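Long-range contacts in ethanolamine utilization protein EutJ (Carboxydothermus hydrogenoformans Z-2901, PDB 3H1Q), which binds ATP in the cleft of an actin-like ATPase fold and probably takes part in ethanolamine utilization: residues Ala38-Val43 with Ala59-Asp64; Ala53-Trp58 with Lys81-Arg86; Ile71-Ile76 with Gly112-Gly117; Val144-Gly149 with Val230-Gly235. All blocks are in the same frame, centred on the assembly; numbering follows the deposited sequence.

Interaction 1 of 4, residues Ala38-Val43 with Ala59-Asp64; sequences ADIVLV and ASVVKD. With ATP (adenosine-5'-triphosphate), chain C.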
loop_
_atom_site.group_PDB
_atom_site.type_symbol
_atom_site.label_atom_id
_atom_site.label_comp_id
_atom_site.label_asym_id
_atom_site.label_seq_id
_atom_site.Cartn_x
_atom_site.Cartn_y
_atom_site.Cartn_z
ATOM N N ALA A 38 5.411 -7.024 0.446
ATOM C CA ALA A 38 4.625 -8.218 0.289
ATOM C C ALA A 38 4.098 -8.305 -1.091
ATOM O O ALA A 38 3.705 -9.394 -1.510
ATOM C CB ALA A 38 3.533 -8.277 1.285
ATOM N N ASP A 39 4.119 -7.175 -1.809
ATOM C CA ASP A 39 3.579 -7.115 -3.182
ATOM C C ASP A 39 4.139 -5.987 -4.059
ATOM O O ASP A 39 4.632 -4.963 -3.563
ATOM C CB ASP A 39 2.047 -6.996 -3.146
ATOM C CG ASP A 39 1.570 -5.877 -2.226
ATOM O OD1 ASP A 39 1.737 -4.645 -2.541
ATOM O OD2 ASP A 39 1.040 -6.261 -1.147
ATOM N N ILE A 40 4.041 -6.179 -5.372
ATOM C CA ILE A 40 4.362 -5.146 -6.325
ATOM C C ILE A 40 3.078 -4.874 -7.082
ATOM O O ILE A 40 2.326 -5.808 -7.453
ATOM C CB ILE A 40 5.475 -5.603 -7.291
ATOM C CG1 ILE A 40 6.789 -5.763 -6.537
ATOM C CG2 ILE A 40 5.654 -4.612 -8.475
ATOM C CD1 ILE A 40 7.909 -6.341 -7.372
ATOM N N VAL A 41 2.810 -3.589 -7.278
ATOM C CA VAL A 41 1.592 -3.162 -7.897
ATOM C C VAL A 41 1.976 -2.168 -8.978
ATOM O O VAL A 41 2.831 -1.277 -8.764
ATOM C CB VAL A 41 0.602 -2.496 -6.878
ATOM C CG1 VAL A 41 -0.674 -1.942 -7.599
ATOM C CG2 VAL A 41 0.224 -3.483 -5.773
ATOM N N LEU A 42 1.335 -2.320 -10.136
ATOM C CA LEU A 42 1.467 -1.372 -11.207
ATOM C C LEU A 42 0.064 -0.864 -11.459
ATOM O O LEU A 42 -0.869 -1.671 -11.535
ATOM C CB LEU A 42 1.997 -2.080 -12.448
ATOM C CG LEU A 42 1.730 -1.369 -13.770
ATOM C CD1 LEU A 42 2.862 -0.415 -14.055
ATOM C CD2 LEU A 42 1.622 -2.386 -14.846
ATOM N N VAL A 43 -0.064 0.456 -11.624
ATOM C CA VAL A 43 -1.336 1.144 -11.734
ATOM C C VAL A 43 -1.312 2.202 -12.859
ATOM O O VAL A 43 -0.343 2.960 -12.981
ATOM C CB VAL A 43 -1.691 1.784 -10.366
ATOM C CG1 VAL A 43 -2.878 2.744 -10.442
ATOM C CG2 VAL A 43 -1.968 0.687 -9.310
ATOM N N ALA A 59 5.125 -10.489 -3.755
ATOM C CA ALA A 59 6.572 -10.517 -3.875
ATOM C C ALA A 59 7.342 -9.728 -2.824
ATOM O O ALA A 59 7.188 -8.510 -2.675
ATOM C CB ALA A 59 6.986 -10.038 -5.252
ATOM N N SER A 60 8.258 -10.448 -2.188
ATOM C CA SER A 60 9.190 -9.937 -1.189
ATOM C C SER A 60 10.493 -9.450 -1.801
ATOM O O SER A 60 11.532 -10.061 -1.595
ATOM C CB SER A 60 9.517 -11.095 -0.259
ATOM O OG SER A 60 9.550 -12.293 -1.034
ATOM N N VAL A 61 10.465 -8.353 -2.541
ATOM C CA VAL A 61 11.705 -7.815 -3.104
ATOM C C VAL A 61 12.169 -6.643 -2.297
ATOM O O VAL A 61 13.173 -6.002 -2.613
ATOM C CB VAL A 61 11.548 -7.359 -4.536
ATOM C CG1 VAL A 61 11.022 -8.501 -5.371
ATOM C CG2 VAL A 61 10.685 -6.135 -4.615
ATOM N N VAL A 62 11.401 -6.331 -1.264
ATOM C CA VAL A 62 11.942 -5.487 -0.213
ATOM C C VAL A 62 11.804 -6.201 1.139
ATOM O O VAL A 62 10.679 -6.532 1.582
ATOM C CB VAL A 62 11.367 -4.070 -0.228
ATOM C CG1 VAL A 62 12.166 -3.194 0.674
ATOM C CG2 VAL A 62 11.435 -3.524 -1.622
ATOM N N LYS A 63 12.975 -6.481 1.732
ATOM C CA LYS A 63 13.109 -7.086 3.059
ATOM C C LYS A 63 13.989 -6.140 3.843
ATOM O O LYS A 63 15.209 -6.098 3.628
ATOM C CB LYS A 63 13.760 -8.483 2.991
ATOM C CG LYS A 63 12.832 -9.651 3.291
ATOM C CD LYS A 63 13.333 -10.987 2.745
ATOM C CE LYS A 63 14.652 -11.468 3.412
ATOM N NZ LYS A 63 14.517 -12.124 4.765
ATOM N N ASP A 64 13.373 -5.373 4.740
ATOM C CA ASP A 64 14.082 -4.351 5.516
ATOM C C ASP A 64 14.383 -3.117 4.647
ATOM O O ASP A 64 15.250 -2.317 4.967
ATOM C CB ASP A 64 15.410 -4.893 6.119
ATOM C CG ASP A 64 15.219 -6.050 7.119
ATOM O OD1 ASP A 64 14.147 -6.147 7.748
ATOM O OD2 ASP A 64 16.173 -6.857 7.301
HETATM P PG ATP C . 3.428 -1.109 0.947
HETATM O O1G ATP C . 2.448 -1.474 -0.157
HETATM O O2G ATP C . 2.771 -0.768 2.257
HETATM O O3G ATP C . 4.400 -0.002 0.557
HETATM P PB ATP C . 3.643 -3.896 0.945
HETATM O O1B ATP C . 4.474 -5.028 1.445
HETATM O O2B ATP C . 3.255 -3.957 -0.508
HETATM O O3B ATP C . 4.249 -2.454 1.306
HETATM P PA ATP C . 0.748 -3.806 1.546
HETATM O O1A ATP C . 0.488 -4.130 0.104
HETATM O O2A ATP C . 0.304 -2.464 2.071
HETATM O O3A ATP C . 2.331 -3.877 1.892
HETATM O "O5'" ATP C . 0.218 -5.005 2.470
HETATM C "C5'" ATP C . 0.635 -6.356 2.379
HETATM C "C4'" ATP C . 0.018 -7.006 3.599
HETATM O "O4'" ATP C . -1.403 -6.840 3.549
HETATM C "C3'" ATP C . 0.264 -8.496 3.618
HETATM O "O3'" ATP C . 0.688 -8.925 4.917
HETATM C "C2'" ATP C . -1.086 -9.118 3.380
HETATM O "O2'" ATP C . -1.229 -10.340 4.093
HETATM C "C1'" ATP C . -2.070 -8.062 3.854
HETATM N N9 ATP C . -3.370 -8.413 3.187
HETATM C C8 ATP C . -3.661 -8.419 1.867
HETATM N N7 ATP C . -4.919 -8.883 1.629
HETATM C C5 ATP C . -5.469 -9.207 2.812
HETATM C C6 ATP C . -6.769 -9.745 3.301
HETATM N N6 ATP C . -7.780 -10.042 2.453
HETATM N N1 ATP C . -6.922 -9.930 4.638
HETATM C C2 ATP C . -5.955 -9.650 5.530
HETATM N N3 ATP C . -4.757 -9.148 5.162
HETATM C C4 ATP C . -4.446 -8.908 3.840
#
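Ala38 and Ala59 meet through their backbones where strand 39-45 begins beside the end of its neighbour 51-58 in the actin-like ATPase fold. Residues Ala38-Val43 leave the turn that in this superfamily is called the phosphate 1 motif. Strand 39-45 then runs into the sheet, and Ala59-Asp64 continue from strand 51-58 towards helix 70-87. One hydrogen bond joins the segments: Ala59 N donates to Ala38 O over 2.9 Å. The donor stands well above the carbonyl plane. The angle at the hydrogen is 149°, so the bond is moderately bent.

Apolar contact follows on the side away from the nucleotide. The end of Ile40 reaches the loop, with CD1 placed 3.9 Å from Val61 CG2. The two side chains cross at about a right angle. Ala59 CB lies a little further off, 4.4 Å from Ile40 CD1. Ile76 and Leu80 of helix 70-87 also touch Ile40.

Polar contacts with ATP come from the other side of the strand. Ala38 N is hydrogen-bonded to O1B of ATP, though its modelled length is doubtfully short. Asp39 CG sits between its backbone N and carbonyl carbon (chi1 51°), which brings the carboxylate beside the alpha and beta phosphates. An alanine here would remove that carboxylate and would probably open a gap facing the two phosphates, with O2B and O1A deprived of their acidic neighbour. Asp39 OD1 lies 3.0 Å from ATP O1A, while Ala38 CB lies 3.6 Å from C5' of the same nucleotide.

Interaction 2 of 4, residues Ala53-Trp58 with Lys81-Arg86; sequences AGALKW and KAKVER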
loop_
_atom_site.group_PDB
_atom_site.type_symbol
_atom_site.label_atom_id
_atom_site.label_comp_id
_atom_site.label_asym_id
_atom_site.label_seq_id
_atom_site.Cartn_x
_atom_site.Cartn_y
_atom_site.Cartn_z
ATOM N N ALA A 53 -6.111 0.801 -15.485
ATOM C CA ALA A 53 -5.568 -0.561 -15.471
ATOM C C ALA A 53 -4.724 -0.805 -14.246
ATOM O O ALA A 53 -4.207 0.152 -13.655
ATOM C CB ALA A 53 -4.700 -0.784 -16.720
ATOM N N GLY A 54 -4.544 -2.080 -13.896
ATOM C CA GLY A 54 -3.613 -2.440 -12.843
ATOM C C GLY A 54 -3.317 -3.914 -12.705
ATOM O O GLY A 54 -4.121 -4.761 -13.081
ATOM N N ALA A 55 -2.147 -4.229 -12.149
ATOM C CA ALA A 55 -1.768 -5.614 -11.879
ATOM C C ALA A 55 -1.001 -5.658 -10.583
ATOM O O ALA A 55 -0.441 -4.626 -10.148
ATOM C CB ALA A 55 -0.917 -6.165 -13.008
ATOM N N LEU A 56 -0.961 -6.847 -9.983
ATOM C CA LEU A 56 -0.301 -7.047 -8.706
ATOM C C LEU A 56 0.392 -8.412 -8.603
ATOM O O LEU A 56 -0.221 -9.460 -8.862
ATOM C CB LEU A 56 -1.332 -6.914 -7.580
ATOM C CG LEU A 56 -0.909 -7.176 -6.134
ATOM C CD1 LEU A 56 -1.912 -6.499 -5.293
ATOM C CD2 LEU A 56 -0.885 -8.639 -5.784
ATOM N N LYS A 57 1.651 -8.423 -8.180
ATOM C CA LYS A 57 2.276 -9.714 -7.837
ATOM C C LYS A 57 2.678 -9.750 -6.362
ATOM O O LYS A 57 3.210 -8.785 -5.804
ATOM C CB LYS A 57 3.482 -10.050 -8.767
ATOM C CG LYS A 57 3.974 -11.544 -8.760
ATOM C CD LYS A 57 3.078 -12.443 -9.642
ATOM C CE LYS A 57 3.441 -13.927 -9.580
ATOM N NZ LYS A 57 4.687 -14.241 -10.357
ATOM N N TRP A 58 2.405 -10.874 -5.733
ATOM C CA TRP A 58 2.853 -11.070 -4.372
ATOM C C TRP A 58 4.338 -11.348 -4.414
ATOM O O TRP A 58 4.755 -12.327 -5.032
ATOM C CB TRP A 58 2.125 -12.255 -3.761
ATOM C CG TRP A 58 0.675 -11.972 -3.572
ATOM C CD1 TRP A 58 -0.377 -12.586 -4.193
ATOM C CD2 TRP A 58 0.111 -10.979 -2.710
ATOM N NE1 TRP A 58 -1.560 -12.045 -3.760
ATOM C CE2 TRP A 58 -1.292 -11.060 -2.846
ATOM C CE3 TRP A 58 0.658 -10.041 -1.820
ATOM C CZ2 TRP A 58 -2.161 -10.236 -2.131
ATOM C CZ3 TRP A 58 -0.205 -9.222 -1.104
ATOM C CH2 TRP A 58 -1.605 -9.322 -1.271
ATOM N N LYS A 81 3.885 -4.945 -16.448
ATOM C CA LYS A 81 3.812 -4.052 -17.600
ATOM C C LYS A 81 3.249 -4.754 -18.814
ATOM O O LYS A 81 2.473 -4.170 -19.569
ATOM C CB LYS A 81 5.173 -3.512 -17.966
ATOM C CG LYS A 81 5.115 -2.350 -18.914
ATOM C CD LYS A 81 6.440 -1.626 -18.957
ATOM C CE LYS A 81 7.199 -1.931 -20.235
ATOM N NZ LYS A 81 6.748 -1.065 -21.349
ATOM N N ALA A 82 3.614 -6.013 -18.997
ATOM C CA ALA A 82 3.169 -6.720 -20.174
ATOM C C ALA A 82 1.739 -7.148 -20.029
ATOM O O ALA A 82 1.004 -7.150 -20.997
ATOM C CB ALA A 82 4.035 -7.899 -20.439
ATOM N N LYS A 83 1.336 -7.525 -18.825
ATOM C CA LYS A 83 -0.031 -7.993 -18.643
ATOM C C LYS A 83 -0.951 -6.846 -18.955
ATOM O O LYS A 83 -1.897 -6.982 -19.738
ATOM C CB LYS A 83 -0.301 -8.471 -17.218
ATOM C CG LYS A 83 -1.768 -8.884 -17.035
ATOM C CD LYS A 83 -2.017 -9.988 -16.013
ATOM C CE LYS A 83 -1.554 -9.578 -14.644
ATOM N NZ LYS A 83 -1.821 -10.652 -13.637
ATOM N N VAL A 84 -0.646 -5.714 -18.329
ATOM C CA VAL A 84 -1.461 -4.530 -18.443
ATOM C C VAL A 84 -1.447 -4.113 -19.897
ATOM O O VAL A 84 -2.495 -3.787 -20.467
ATOM C CB VAL A 84 -0.963 -3.425 -17.497
ATOM C CG1 VAL A 84 -1.417 -2.048 -17.960
ATOM C CG2 VAL A 84 -1.447 -3.717 -16.088
ATOM N N GLU A 85 -0.276 -4.182 -20.521
ATOM C CA GLU A 85 -0.197 -3.847 -21.930
ATOM C C GLU A 85 -1.026 -4.730 -22.860
ATOM O O GLU A 85 -1.592 -4.223 -23.790
ATOM C CB GLU A 85 1.240 -3.735 -22.385
ATOM C CG GLU A 85 1.835 -2.412 -21.989
ATOM C CD GLU A 85 3.331 -2.339 -22.216
ATOM O OE1 GLU A 85 3.935 -3.330 -22.683
ATOM O OE2 GLU A 85 3.911 -1.276 -21.918
ATOM N N ARG A 86 -1.133 -6.031 -22.616
ATOM C CA ARG A 86 -1.982 -6.831 -23.487
ATOM C C ARG A 86 -3.472 -6.458 -23.286
ATOM O O ARG A 86 -4.276 -6.482 -24.219
ATOM C CB ARG A 86 -1.708 -8.357 -23.381
ATOM C CG ARG A 86 -2.208 -9.093 -22.125
ATOM C CD ARG A 86 -1.955 -10.639 -22.177
ATOM N NE ARG A 86 -1.750 -11.326 -20.860
ATOM C CZ ARG A 86 -0.561 -11.563 -20.249
ATOM N NH1 ARG A 86 0.577 -11.139 -20.800
ATOM N NH2 ARG A 86 -0.497 -12.218 -19.074
#
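Ala53, Ala55 and Val84 form the apolar part of this contact between a strand and a helix. Both alanine CB atoms point toward the helix. Val84 divides its methyls between them: CG1 lies 3.7 Å from Ala53 CB, and CG2 lies 4.0 Å from Ala55 CB. CG2 also rests 3.9 Å from the carbonyl carbon of Gly54, so the valine spans three consecutive residues. CG1 is anti to the backbone N (chi1 158°) and CG2 beside it, which spreads the two methyls over Ala53 and Ala55. Leu42 of the neighbouring strand 39-45 touches Val84 as well.

The strand and helix belong to a beta-alpha-beta crossover in the actin-like fold. The chain leaves edge strand 51-58, passes through helix 70-87 and re-enters the same sheet as strand 94-98. The short axes come within 7.9 Å and run roughly antiparallel, at 148°.

Of the charged residues in the two segments, Lys83 alone packs across the contact. It lays its CE 3.8 Å from Ala55 CB, using the aliphatic part of its chain. Its NZ goes on to a salt bridge with Glu20. On a side of the helix turned from the strand, Lys81 NZ and Glu85 OE2 form a salt bridge of 2.9 Å, one turn apart. The amine approaches the syn side of the carboxylate. The backbone of Leu92 bonds to both groups. On the strand, Lys57 NZ pairs with Glu79 of the same long helix.

Interaction 3 of 4, residues Ile71-Ile76 with Gly112-Gly117; sequences IGAIQI and GHVVAG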
loop_
_atom_site.group_PDB
_atom_site.type_symbol
_atom_site.label_atom_id
_atom_site.label_comp_id
_atom_site.label_asym_id
_atom_site.label_seq_id
_atom_site.Cartn_x
_atom_site.Cartn_y
_atom_site.Cartn_z
ATOM N N ILE A 71 16.709 -8.148 -9.292
ATOM C CA ILE A 71 16.436 -8.806 -10.565
ATOM C C ILE A 71 15.016 -9.334 -10.563
ATOM O O ILE A 71 14.238 -9.018 -11.470
ATOM C CB ILE A 71 17.477 -9.944 -10.827
ATOM C CG1 ILE A 71 18.853 -9.341 -11.150
ATOM C CG2 ILE A 71 17.026 -10.947 -11.890
ATOM C CD1 ILE A 71 18.829 -7.895 -11.682
ATOM N N GLY A 72 14.678 -10.130 -9.543
ATOM C CA GLY A 72 13.289 -10.543 -9.264
ATOM C C GLY A 72 12.319 -9.378 -9.408
ATOM O O GLY A 72 11.279 -9.538 -10.044
ATOM N N ALA A 73 12.673 -8.204 -8.871
ATOM C CA ALA A 73 11.877 -7.008 -9.054
ATOM C C ALA A 73 11.551 -6.792 -10.527
ATOM O O ALA A 73 10.356 -6.810 -10.920
ATOM C CB ALA A 73 12.559 -5.796 -8.480
ATOM N N ILE A 74 12.611 -6.630 -11.340
ATOM C CA ILE A 74 12.512 -6.252 -12.751
ATOM C C ILE A 74 11.691 -7.257 -13.528
ATOM O O ILE A 74 10.785 -6.881 -14.297
ATOM C CB ILE A 74 13.897 -6.055 -13.343
ATOM C CG1 ILE A 74 14.528 -4.801 -12.732
ATOM C CG2 ILE A 74 13.852 -5.947 -14.865
ATOM C CD1 ILE A 74 15.949 -4.557 -13.154
ATOM N N GLN A 75 11.969 -8.534 -13.288
ATOM C CA GLN A 75 11.096 -9.590 -13.792
ATOM C C GLN A 75 9.610 -9.323 -13.515
ATOM O O GLN A 75 8.786 -9.405 -14.451
ATOM C CB GLN A 75 11.466 -10.933 -13.190
ATOM C CG GLN A 75 12.268 -11.838 -14.091
ATOM C CD GLN A 75 13.484 -12.406 -13.358
ATOM O OE1 GLN A 75 14.323 -11.648 -12.858
ATOM N NE2 GLN A 75 13.574 -13.738 -13.273
ATOM N N ILE A 76 9.279 -9.026 -12.240
ATOM C CA ILE A 76 7.890 -8.743 -11.805
ATOM C C ILE A 76 7.366 -7.484 -12.499
ATOM O O ILE A 76 6.361 -7.549 -13.217
ATOM C CB ILE A 76 7.715 -8.624 -10.243
ATOM C CG1 ILE A 76 8.148 -9.905 -9.499
ATOM C CG2 ILE A 76 6.266 -8.237 -9.875
ATOM C CD1 ILE A 76 7.381 -11.162 -9.894
ATOM N N GLY A 112 13.764 3.449 -8.776
ATOM C CA GLY A 112 13.854 4.008 -10.113
ATOM C C GLY A 112 14.489 3.037 -11.093
ATOM O O GLY A 112 13.910 2.738 -12.134
ATOM N N HIS A 113 15.659 2.513 -10.746
ATOM C CA HIS A 113 16.320 1.542 -11.592
ATOM C C HIS A 113 15.534 0.274 -11.891
ATOM O O HIS A 113 15.661 -0.237 -12.994
ATOM C CB HIS A 113 17.719 1.224 -11.088
ATOM C CG HIS A 113 18.658 2.382 -11.203
ATOM N ND1 HIS A 113 18.924 3.233 -10.149
ATOM C CD2 HIS A 113 19.353 2.862 -12.261
ATOM C CE1 HIS A 113 19.765 4.170 -10.543
ATOM N NE2 HIS A 113 20.038 3.971 -11.822
ATOM N N VAL A 114 14.720 -0.245 -10.967
ATOM C CA VAL A 114 13.826 -1.340 -11.370
ATOM C C VAL A 114 12.883 -0.812 -12.469
ATOM O O VAL A 114 12.652 -1.491 -13.458
ATOM C CB VAL A 114 13.035 -2.035 -10.201
ATOM C CG1 VAL A 114 12.220 -3.224 -10.713
ATOM C CG2 VAL A 114 13.957 -2.567 -9.139
ATOM N N VAL A 115 12.396 0.420 -12.319
ATOM C CA VAL A 115 11.358 0.964 -13.209
ATOM C C VAL A 115 11.934 1.178 -14.604
ATOM O O VAL A 115 11.373 0.730 -15.604
ATOM C CB VAL A 115 10.741 2.260 -12.619
ATOM N N ALA A 116 13.089 1.837 -14.630
ATOM C CA ALA A 116 13.941 2.009 -15.824
ATOM C C ALA A 116 14.293 0.651 -16.400
ATOM O O ALA A 116 14.061 0.404 -17.574
ATOM C CB ALA A 116 15.185 2.784 -15.480
ATOM N N GLY A 117 14.799 -0.247 -15.565
ATOM C CA GLY A 117 15.076 -1.612 -15.980
ATOM C C GLY A 117 13.906 -2.409 -16.522
ATOM O O GLY A 117 14.113 -3.419 -17.167
#
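Val114 faces Ala73 and Ile74 where helix 110-117 packs on helix 70-87. The short axes approach to 8.7 Å and cross at -46°. Val114 carries its side of the contact with both methyls. Its CG1 is anti to the backbone N (chi1 -176°) and touches both Ala73 CB and Ile74 CG1. Its CG2 meets Ala73, 3.6 Å from that CB.

Ile74 adopts a regular rotamer. CG1 is anti to the carbonyl carbon (chi1 -69°), while CG2 is anti to the backbone N. This sends the two branches to different partners. CG1 is placed 3.4 Å from Val114 CG1, and CG2 the same distance from Gly117 O. The side chains of Ile74 and Val114 cross obliquely. CD1 of Ile74 extends to within 4.2 Å of Gly117 CA. Gly117 has no side chain, and a CB there would come up against Ile74 CD1.

Tyr70 and Val77 of helix 70-87 also touch Val114. The contact joins helices 70-87 and 110-117, which is packing away from the nucleotide, with Ala73 about 12 Å from ATP by its side chain. All the side-chain groups that meet are aliphatic, so the helices are held here by shape and burial and not by directed bonds.

Interaction 4 of 4, residues Val144-Gly149 with Val230-Gly235; sequences VDIGGG and VYVVGG. With ATP (adenosine-5'-triphosphate), chain C.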
loop_
_atom_site.group_PDB
_atom_site.type_symbol
_atom_site.label_atom_id
_atom_site.label_comp_id
_atom_site.label_asym_id
_atom_site.label_seq_id
_atom_site.Cartn_x
_atom_site.Cartn_y
_atom_site.Cartn_z
ATOM N N VAL A 144 -1.091 6.227 8.395
ATOM C CA VAL A 144 -0.466 5.098 9.005
ATOM C C VAL A 144 -0.508 3.988 7.959
ATOM O O VAL A 144 -1.434 3.168 7.905
ATOM C CB VAL A 144 -1.204 4.724 10.323
ATOM C CG1 VAL A 144 -0.587 3.497 10.969
ATOM C CG2 VAL A 144 -1.198 5.900 11.286
ATOM N N ASP A 145 0.487 3.990 7.087
ATOM C CA ASP A 145 0.592 2.968 6.071
ATOM C C ASP A 145 1.035 1.713 6.786
ATOM O O ASP A 145 2.155 1.630 7.243
ATOM C CB ASP A 145 1.625 3.394 5.028
ATOM C CG ASP A 145 1.526 2.600 3.718
ATOM O OD1 ASP A 145 1.031 1.440 3.728
ATOM O OD2 ASP A 145 1.963 3.146 2.666
ATOM N N ILE A 146 0.160 0.741 6.935
ATOM C CA ILE A 146 0.589 -0.467 7.608
ATOM C C ILE A 146 0.848 -1.493 6.533
ATOM O O ILE A 146 -0.059 -2.252 6.193
ATOM C CB ILE A 146 -0.463 -0.986 8.643
ATOM C CG1 ILE A 146 -0.811 0.111 9.669
ATOM C CG2 ILE A 146 0.020 -2.282 9.312
ATOM C CD1 ILE A 146 -1.542 -0.365 10.884
ATOM N N GLY A 147 2.072 -1.499 5.987
ATOM C CA GLY A 147 2.487 -2.455 4.953
ATOM C C GLY A 147 2.564 -3.887 5.445
ATOM O O GLY A 147 2.005 -4.216 6.466
ATOM N N GLY A 148 3.258 -4.753 4.726
ATOM C CA GLY A 148 3.354 -6.155 5.123
ATOM C C GLY A 148 4.522 -6.409 6.063
ATOM O O GLY A 148 4.440 -7.255 6.978
ATOM N N GLY A 149 5.600 -5.654 5.847
ATOM C CA GLY A 149 6.864 -5.835 6.574
ATOM C C GLY A 149 7.314 -4.658 7.417
ATOM O O GLY A 149 8.011 -4.852 8.427
ATOM N N VAL A 230 -6.994 10.655 11.421
ATOM C CA VAL A 230 -6.090 9.525 11.406
ATOM C C VAL A 230 -6.570 8.474 10.417
ATOM O O VAL A 230 -7.702 7.980 10.495
ATOM C CB VAL A 230 -5.950 8.942 12.808
ATOM C CG1 VAL A 230 -5.196 7.633 12.786
ATOM C CG2 VAL A 230 -5.265 9.947 13.684
ATOM N N TYR A 231 -5.689 8.132 9.486
ATOM C CA TYR A 231 -6.069 7.336 8.352
ATOM C C TYR A 231 -5.214 6.123 8.336
ATOM O O TYR A 231 -4.013 6.221 8.281
ATOM C CB TYR A 231 -5.842 8.149 7.107
ATOM C CG TYR A 231 -6.704 9.382 7.049
ATOM C CD1 TYR A 231 -7.923 9.367 6.375
ATOM C CD2 TYR A 231 -6.306 10.570 7.656
ATOM C CE1 TYR A 231 -8.728 10.504 6.293
ATOM C CE2 TYR A 231 -7.116 11.728 7.579
ATOM C CZ TYR A 231 -8.325 11.676 6.891
ATOM O OH TYR A 231 -9.133 12.791 6.811
ATOM N N VAL A 232 -5.821 4.968 8.416
ATOM C CA VAL A 232 -5.040 3.776 8.413
ATOM C C VAL A 232 -5.210 3.101 7.067
ATOM O O VAL A 232 -6.288 2.624 6.746
ATOM C CB VAL A 232 -5.453 2.866 9.548
ATOM C CG1 VAL A 232 -4.793 1.516 9.413
ATOM C CG2 VAL A 232 -5.089 3.513 10.874
ATOM N N VAL A 233 -4.147 3.081 6.269
ATOM C CA VAL A 233 -4.184 2.468 4.953
ATOM C C VAL A 233 -3.195 1.320 4.930
ATOM O O VAL A 233 -2.523 1.099 5.928
ATOM C CB VAL A 233 -3.836 3.475 3.857
ATOM C CG1 VAL A 233 -4.765 4.666 3.928
ATOM C CG2 VAL A 233 -2.407 3.912 3.983
ATOM N N GLY A 234 -3.105 0.600 3.804
ATOM C CA GLY A 234 -2.160 -0.511 3.636
ATOM C C GLY A 234 -2.866 -1.832 3.770
ATOM O O GLY A 234 -3.836 -1.942 4.501
ATOM N N GLY A 235 -2.370 -2.854 3.095
ATOM C CA GLY A 235 -3.033 -4.154 3.063
ATOM C C GLY A 235 -3.294 -4.867 4.378
ATOM O O GLY A 235 -4.117 -5.797 4.434
HETATM P PG ATP C . 3.428 -1.109 0.947
HETATM O O1G ATP C . 2.448 -1.474 -0.157
HETATM O O2G ATP C . 2.771 -0.768 2.257
HETATM O O3G ATP C . 4.400 -0.002 0.557
HETATM P PB ATP C . 3.643 -3.896 0.945
HETATM O O1B ATP C . 4.474 -5.028 1.445
HETATM O O2B ATP C . 3.255 -3.957 -0.508
HETATM O O3B ATP C . 4.249 -2.454 1.306
HETATM P PA ATP C . 0.748 -3.806 1.546
HETATM O O1A ATP C . 0.488 -4.130 0.104
HETATM O O2A ATP C . 0.304 -2.464 2.071
HETATM O O3A ATP C . 2.331 -3.877 1.892
HETATM O "O5'" ATP C . 0.218 -5.005 2.470
HETATM C "C5'" ATP C . 0.635 -6.356 2.379
HETATM C "C4'" ATP C . 0.018 -7.006 3.599
HETATM O "O4'" ATP C . -1.403 -6.840 3.549
HETATM C "C3'" ATP C . 0.264 -8.496 3.618
HETATM O "O3'" ATP C . 0.688 -8.925 4.917
HETATM C "C2'" ATP C . -1.086 -9.118 3.380
HETATM O "O2'" ATP C . -1.229 -10.340 4.093
HETATM C "C1'" ATP C . -2.070 -8.062 3.854
HETATM N N9 ATP C . -3.370 -8.413 3.187
HETATM C C8 ATP C . -3.661 -8.419 1.867
HETATM N N7 ATP C . -4.919 -8.883 1.629
HETATM C C5 ATP C . -5.469 -9.207 2.812
HETATM C C6 ATP C . -6.769 -9.745 3.301
HETATM N N6 ATP C . -7.780 -10.042 2.453
HETATM N N1 ATP C . -6.922 -9.930 4.638
HETATM C C2 ATP C . -5.955 -9.650 5.530
HETATM N N3 ATP C . -4.757 -9.148 5.162
HETATM C C4 ATP C . -4.446 -8.908 3.840
#
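This is parallel strand pairing in the second sheet of the molecule: Val144 pairs with Val232 and Asp145 with Val233. Val144 is bonded twice. Its N donates to Tyr231 O over 2.9 Å, and its O accepts from Val233 N over a longer 3.2 Å. Ile146 N then donates to Val233 O in a nearly straight bond (177°).

Val144 and Val232 lie on one face of the pair. Val232 CG1 meets Ile146 CD1 at 4.0 Å and its CG2 meets Val144 CB at 4.1 Å, where Phe242 and Phe246 of helix 242-250 touch Val232 and Ile146. Asp145 and Val233 lie on the other face.

Beyond the strands, both segments run into glycine turns that hold ATP. They are consistent with the phosphate 2 and adenosine motifs of the actin-like ATPases. Asp145 OD1 comes 3.2 Å from ATP O2G, and OD2 bonds to Thr264 OG1. An alanine here would probably leave that hydroxyl without its carboxylate partner and open a gap beside the gamma phosphate. Gly234 has a positive phi of 103°, and a CB would run into Ile146 O. Gly235 N donates to ATP O2A over 2.9 Å.

Interactions 1, 2 and 3 lie in one part of the chain and interact with each other. Their centres are 11 to 14 Å apart. Interactions 1 and 2 share the five-stranded sheet, where strands 39-45 and 51-58 are neighbours joined by backbone bonds. Interactions 2 and 3 share helix 70-87, and Ile76 touches both Ile40 and Lys57. Along the chain, interaction 2 alternates with interactions 1 and 3, while interaction 4 follows them all. It belongs to the other sheet, with its centre 14 Å from that of interaction 1. These two approach ATP from different sheets, consistent with a nucleotide cleft between the two halves of the actin-like fold.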